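Local coordinates for protein thiamine pyrophosphokinase (Candida albicans, PDB 2G9Z) that catalyses the transfer of a pyrophosphate group from ATP to thiamine, which yields the cofactor thiamine pyrophosphate, at residues Val221-Gln226 with Val239-Thr244; Asn225-Met230 with Ile248-Lys253. One frame throughout, in Å; residues are numbered along the deposited sequence.

Both interactions start from helix 217-233. Interaction 1 uses its earlier part, 221-226, and packs it on strand 237-242. Interaction 2 uses 225-230 and packs it on strand 246-251. The segments share N225 and Q226, and the two centres lie about 9 Å apart. The strands follow each other in the chain and are antiparallel neighbours in one mixed sheet. F241 and I248 join them by a backbone hydrogen bond. V239 and L227 also touch, so the two contacts form one buried layer. The helix thus covers two adjoining strands. It also meets the second subunit of the dimer, so it lies between this sheet and the partner.

Interaction 1: residues Val221-Gln226 with Val239-Thr244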
loop_
_atom_site.group_PDB
_atom_site.type_symbol
_atom_site.label_atom_id
_atom_site.label_comp_id
_atom_site.label_asym_id
_atom_site.label_seq_id
_atom_site.Cartn_x
_atom_site.Cartn_y
_atom_site.Cartn_z
ATOM N N VAL A 221 -4.488 -2.781 1.752
ATOM C CA VAL A 221 -5.415 -3.001 0.661
ATOM C C VAL A 221 -6.861 -3.036 1.144
ATOM O O VAL A 221 -7.740 -2.445 0.513
ATOM C CB VAL A 221 -5.062 -4.298 -0.107
ATOM C CG1 VAL A 221 -6.139 -4.610 -1.142
ATOM C CG2 VAL A 221 -3.714 -4.117 -0.798
ATOM N N GLN A 222 -7.114 -3.705 2.265
ATOM C CA GLN A 222 -8.471 -3.765 2.778
ATOM C C GLN A 222 -8.967 -2.354 3.105
ATOM O O GLN A 222 -10.121 -2.024 2.858
ATOM C CB GLN A 222 -8.545 -4.644 4.029
ATOM C CG GLN A 222 -9.977 -4.967 4.444
ATOM C CD GLN A 222 -10.729 -5.725 3.358
ATOM O OE1 GLN A 222 -10.528 -6.927 3.160
ATOM N NE2 GLN A 222 -11.587 -5.018 2.639
ATOM N N SER A 223 -8.093 -1.519 3.657
ATOM C CA SER A 223 -8.481 -0.149 3.999
ATOM C C SER A 223 -8.903 0.615 2.751
ATOM O O SER A 223 -9.904 1.326 2.751
ATOM C CB SER A 223 -7.324 0.581 4.686
ATOM O OG SER A 223 -7.019 -0.011 5.938
ATOM N N ILE A 224 -8.137 0.463 1.680
ATOM C CA ILE A 224 -8.453 1.136 0.429
ATOM C C ILE A 224 -9.776 0.568 -0.087
ATOM O O ILE A 224 -10.646 1.310 -0.533
ATOM C CB ILE A 224 -7.329 0.919 -0.618
ATOM C CG1 ILE A 224 -6.047 1.623 -0.150
ATOM C CG2 ILE A 224 -7.769 1.436 -1.995
ATOM C CD1 ILE A 224 -6.189 3.131 0.066
ATOM N N ASN A 225 -9.933 -0.749 -0.006
ATOM C CA ASN A 225 -11.162 -1.379 -0.463
ATOM C C ASN A 225 -12.356 -0.738 0.249
ATOM O O ASN A 225 -13.341 -0.362 -0.385
ATOM C CB ASN A 225 -11.118 -2.887 -0.192
ATOM C CG ASN A 225 -12.337 -3.613 -0.732
ATOM O OD1 ASN A 225 -12.836 -3.294 -1.808
ATOM N ND2 ASN A 225 -12.813 -4.608 0.011
ATOM N N GLN A 226 -12.252 -0.604 1.569
ATOM C CA GLN A 226 -13.313 0.000 2.361
ATOM C C GLN A 226 -13.539 1.468 1.990
ATOM O O GLN A 226 -14.668 1.954 2.021
ATOM C CB GLN A 226 -12.991 -0.125 3.853
ATOM C CG GLN A 226 -12.945 -1.574 4.330
ATOM C CD GLN A 226 -14.179 -2.358 3.902
ATOM O OE1 GLN A 226 -15.307 -1.925 4.125
ATOM N NE2 GLN A 226 -13.966 -3.515 3.285
ATOM N N VAL A 239 -13.519 10.202 4.163
ATOM C CA VAL A 239 -12.447 9.526 4.867
ATOM C C VAL A 239 -11.069 10.019 4.443
ATOM O O VAL A 239 -10.772 10.138 3.255
ATOM C CB VAL A 239 -12.512 7.999 4.646
ATOM C CG1 VAL A 239 -11.322 7.319 5.324
ATOM C CG2 VAL A 239 -13.814 7.457 5.198
ATOM N N PHE A 240 -10.238 10.318 5.432
ATOM C CA PHE A 240 -8.874 10.758 5.184
ATOM C C PHE A 240 -7.918 9.840 5.920
ATOM O O PHE A 240 -8.001 9.708 7.142
ATOM C CB PHE A 240 -8.647 12.177 5.700
ATOM C CG PHE A 240 -9.234 13.238 4.832
ATOM C CD1 PHE A 240 -8.748 13.447 3.544
ATOM C CD2 PHE A 240 -10.254 14.054 5.309
ATOM C CE1 PHE A 240 -9.269 14.456 2.744
ATOM C CE2 PHE A 240 -10.781 15.068 4.515
ATOM C CZ PHE A 240 -10.286 15.267 3.231
ATOM N N PHE A 241 -7.030 9.190 5.180
ATOM C CA PHE A 241 -6.033 8.338 5.802
ATOM C C PHE A 241 -4.817 9.231 5.968
ATOM O O PHE A 241 -4.295 9.770 4.985
ATOM C CB PHE A 241 -5.658 7.158 4.899
ATOM C CG PHE A 241 -6.710 6.103 4.802
ATOM C CD1 PHE A 241 -6.976 5.263 5.877
ATOM C CD2 PHE A 241 -7.422 5.931 3.624
ATOM C CE1 PHE A 241 -7.945 4.262 5.776
ATOM C CE2 PHE A 241 -8.392 4.934 3.513
ATOM C CZ PHE A 241 -8.652 4.101 4.588
ATOM N N ILE A 242 -4.380 9.423 7.205
ATOM C CA ILE A 242 -3.204 10.242 7.446
ATOM C C ILE A 242 -2.100 9.285 7.845
ATOM O O ILE A 242 -2.231 8.552 8.826
ATOM C CB ILE A 242 -3.437 11.267 8.572
ATOM C CG1 ILE A 242 -4.463 12.312 8.122
ATOM C CG2 ILE A 242 -2.117 11.947 8.937
ATOM C CD1 ILE A 242 -4.814 13.322 9.198
ATOM N N THR A 243 -1.025 9.266 7.065
ATOM C CA THR A 243 0.086 8.371 7.351
ATOM C C THR A 243 1.328 9.165 7.686
ATOM O O THR A 243 1.291 10.390 7.783
ATOM C CB THR A 243 0.413 7.466 6.146
ATOM O OG1 THR A 243 1.154 8.214 5.171
ATOM C CG2 THR A 243 -0.871 6.954 5.509
ATOM N N THR A 244 2.433 8.452 7.858
ATOM C CA THR A 244 3.704 9.077 8.180
ATOM C C THR A 244 4.220 9.865 6.978
ATOM O O THR A 244 4.904 10.876 7.125
ATOM C CB THR A 244 4.749 8.012 8.558
ATOM O OG1 THR A 244 4.317 7.318 9.733
ATOM C CG2 THR A 244 6.103 8.658 8.824
#
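The hydroxyl OG of S223 is held within its own helix and by a nearby loop. It is hydrogen-bonded to Q219 O and weakly to A212 O. Its first torsion sets OG beside the backbone N (chi1 -65°), which suits the bond to the preceding helical turn. S223 meets F241 with its CB and its carbonyl oxygen. S223 CB lies 3.8 Å from F241 CZ, at the far end of the ring. S223 O comes a little closer, with F241 CZ at 3.6 Å. This carbonyl approaches the ring obliquely. I224 gives a looser contact. Its CB points away from the strand, but the chain folds back and sets CD1 4.5 Å from F241 CE2. V239 CG1, from the same strand as F241, lies over one ring face, 4.2 Å above its plane and offset toward the rim. F156, L227, V209 and A212 also pack on F241. I224 also packs on F217 of the second subunit. The contact joins the helix and last strand of a beta-alpha-beta crossover, 205-210, 217-233 and 237-242. It is buried and rests on van der Waals packing, while the serine hydroxyl turns to Q219 O on its own helix, with A212 O as a weak second partner.

Interaction 2: residues Asn225-Met230 with Ile248-Lys253; sequences NQLYIM and IFLLKK
L250 carries this contact and meets both L227 and Y228. Its CB points at the helix and lies 4.2 Å from L227 CG. The first torsion places CG anti to the backbone N (chi1 -160°), and from there the two methyls part. CD2 turns to the helix backbone and ends 4.1 Å from L227 O. CD1 goes to the tyrosine. It sits over one face of the Y228 ring, 4.1 Å from the ring centroid and 29° off the normal, which makes a CH-pi contact. The methyl is not centred: its nearest ring atom is Y228 CE1, at 3.6 Å from L250 CD1. The two side chains cross at about a right angle. Y228 OH is hydrogen-bonded to L283 N and weakly to V332 N, which should limit movement of the ring under the methyl. L227 makes a further contact along the strand, with its CD2 4.3 Å from F249 C. Y228 packs on L308 of the second subunit. The axes of 225-230 and 248-251 come within 9.2 Å, and their N-to-C directions differ by 37°. This is helix-on-sheet packing of an alpha/beta fold: helix 217-233, the crossover helix of a beta-alpha-beta unit, also covers strand 246-251, the second strand of the hairpin that follows.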
loop_
_atom_site.group_PDB
_atom_site.type_symbol
_atom_site.label_atom_id
_atom_site.label_comp_id
_atom_site.label_asym_id
_atom_site.label_seq_id
_atom_site.Cartn_x
_atom_site.Cartn_y
_atom_site.Cartn_z
ATOM N N ASN A 225 -9.933 -0.749 -0.006
ATOM C CA ASN A 225 -11.162 -1.379 -0.463
ATOM C C ASN A 225 -12.356 -0.738 0.249
ATOM O O ASN A 225 -13.341 -0.362 -0.385
ATOM C CB ASN A 225 -11.118 -2.887 -0.192
ATOM C CG ASN A 225 -12.337 -3.613 -0.732
ATOM O OD1 ASN A 225 -12.836 -3.294 -1.808
ATOM N ND2 ASN A 225 -12.813 -4.608 0.011
ATOM N N GLN A 226 -12.252 -0.604 1.569
ATOM C CA GLN A 226 -13.313 0.000 2.361
ATOM C C GLN A 226 -13.539 1.468 1.990
ATOM O O GLN A 226 -14.668 1.954 2.021
ATOM C CB GLN A 226 -12.991 -0.125 3.853
ATOM C CG GLN A 226 -12.945 -1.574 4.330
ATOM C CD GLN A 226 -14.179 -2.358 3.902
ATOM O OE1 GLN A 226 -15.307 -1.925 4.125
ATOM N NE2 GLN A 226 -13.966 -3.515 3.285
ATOM N N LEU A 227 -12.463 2.171 1.649
ATOM C CA LEU A 227 -12.565 3.572 1.253
ATOM C C LEU A 227 -13.530 3.688 0.072
ATOM O O LEU A 227 -14.449 4.513 0.088
ATOM C CB LEU A 227 -11.185 4.111 0.856
ATOM C CG LEU A 227 -11.121 5.539 0.297
ATOM C CD1 LEU A 227 -11.580 6.544 1.356
ATOM C CD2 LEU A 227 -9.692 5.842 -0.150
ATOM N N TYR A 228 -13.320 2.849 -0.941
ATOM C CA TYR A 228 -14.160 2.838 -2.138
ATOM C C TYR A 228 -15.592 2.399 -1.830
ATOM O O TYR A 228 -16.552 2.970 -2.353
ATOM C CB TYR A 228 -13.579 1.888 -3.188
ATOM C CG TYR A 228 -12.437 2.443 -4.013
ATOM C CD1 TYR A 228 -12.669 3.374 -5.031
ATOM C CD2 TYR A 228 -11.134 1.993 -3.820
ATOM C CE1 TYR A 228 -11.626 3.831 -5.842
ATOM C CE2 TYR A 228 -10.084 2.445 -4.622
ATOM C CZ TYR A 228 -10.341 3.358 -5.632
ATOM O OH TYR A 228 -9.317 3.768 -6.446
ATOM N N ILE A 229 -15.726 1.368 -1.003
ATOM C CA ILE A 229 -17.038 0.848 -0.632
ATOM C C ILE A 229 -17.824 1.874 0.170
ATOM O O ILE A 229 -19.008 2.099 -0.088
ATOM C CB ILE A 229 -16.911 -0.467 0.194
ATOM C CG1 ILE A 229 -16.441 -1.609 -0.716
ATOM C CG2 ILE A 229 -18.247 -0.819 0.845
ATOM C CD1 ILE A 229 -16.157 -2.920 0.020
ATOM N N MET A 230 -17.169 2.508 1.136
ATOM C CA MET A 230 -17.847 3.489 1.962
ATOM C C MET A 230 -18.361 4.684 1.180
ATOM O O MET A 230 -19.413 5.232 1.511
ATOM C CB MET A 230 -16.930 3.965 3.091
ATOM C CG MET A 230 -16.565 2.859 4.069
ATOM S SD MET A 230 -15.576 3.467 5.429
ATOM C CE MET A 230 -14.031 3.809 4.597
ATOM N N ILE A 248 -4.253 10.367 2.309
ATOM C CA ILE A 248 -4.885 9.630 1.227
ATOM C C ILE A 248 -6.391 9.798 1.304
ATOM O O ILE A 248 -6.990 9.664 2.372
ATOM C CB ILE A 248 -4.505 8.138 1.337
ATOM C CG1 ILE A 248 -2.979 8.023 1.380
ATOM C CG2 ILE A 248 -5.095 7.343 0.176
ATOM C CD1 ILE A 248 -2.464 6.632 1.686
ATOM N N PHE A 249 -6.998 10.109 0.167
ATOM C CA PHE A 249 -8.435 10.322 0.121
ATOM C C PHE A 249 -8.980 9.954 -1.237
ATOM O O PHE A 249 -8.234 9.605 -2.159
ATOM C CB PHE A 249 -8.780 11.783 0.448
ATOM C CG PHE A 249 -7.993 12.788 -0.340
ATOM C CD1 PHE A 249 -6.688 13.109 0.020
ATOM C CD2 PHE A 249 -8.547 13.398 -1.463
ATOM C CE1 PHE A 249 -5.945 14.023 -0.730
ATOM C CE2 PHE A 249 -7.816 14.310 -2.218
ATOM C CZ PHE A 249 -6.512 14.623 -1.852
ATOM N N LEU A 250 -10.293 10.049 -1.367
ATOM C CA LEU A 250 -10.927 9.675 -2.609
ATOM C C LEU A 250 -11.406 10.858 -3.427
ATOM O O LEU A 250 -12.019 11.785 -2.903
ATOM C CB LEU A 250 -12.104 8.739 -2.312
ATOM C CG LEU A 250 -12.640 7.862 -3.444
ATOM C CD1 LEU A 250 -11.576 6.855 -3.850
ATOM C CD2 LEU A 250 -13.901 7.135 -2.982
ATOM N N LEU A 251 -11.091 10.828 -4.713
ATOM C CA LEU A 251 -11.553 11.851 -5.630
ATOM C C LEU A 251 -12.849 11.218 -6.118
ATOM O O LEU A 251 -12.888 10.019 -6.392
ATOM C CB LEU A 251 -10.568 12.032 -6.787
ATOM C CG LEU A 251 -9.220 12.658 -6.424
ATOM C CD1 LEU A 251 -8.326 12.684 -7.649
ATOM C CD2 LEU A 251 -9.440 14.071 -5.895
ATOM N N LYS A 252 -13.914 12.003 -6.205
ATOM C CA LYS A 252 -15.194 11.454 -6.627
ATOM C C LYS A 252 -15.489 11.636 -8.104
ATOM O O LYS A 252 -15.126 12.649 -8.699
ATOM C CB LYS A 252 -16.328 12.083 -5.817
ATOM C CG LYS A 252 -16.215 11.908 -4.306
ATOM C CD LYS A 252 -17.527 12.282 -3.641
ATOM C CE LYS A 252 -17.517 11.985 -2.146
ATOM N NZ LYS A 252 -18.915 11.948 -1.610
ATOM N N LYS A 253 -16.151 10.640 -8.687
ATOM C CA LYS A 253 -16.545 10.689 -10.089
ATOM C C LYS A 253 -17.040 12.101 -10.382
ATOM O O LYS A 253 -17.896 12.622 -9.666
ATOM C CB LYS A 253 -17.677 9.692 -10.343
ATOM C CG LYS A 253 -18.234 9.701 -11.757
ATOM C CD LYS A 253 -19.305 8.627 -11.899
ATOM C CE LYS A 253 -19.805 8.506 -13.325
ATOM N NZ LYS A 253 -20.878 7.478 -13.418
#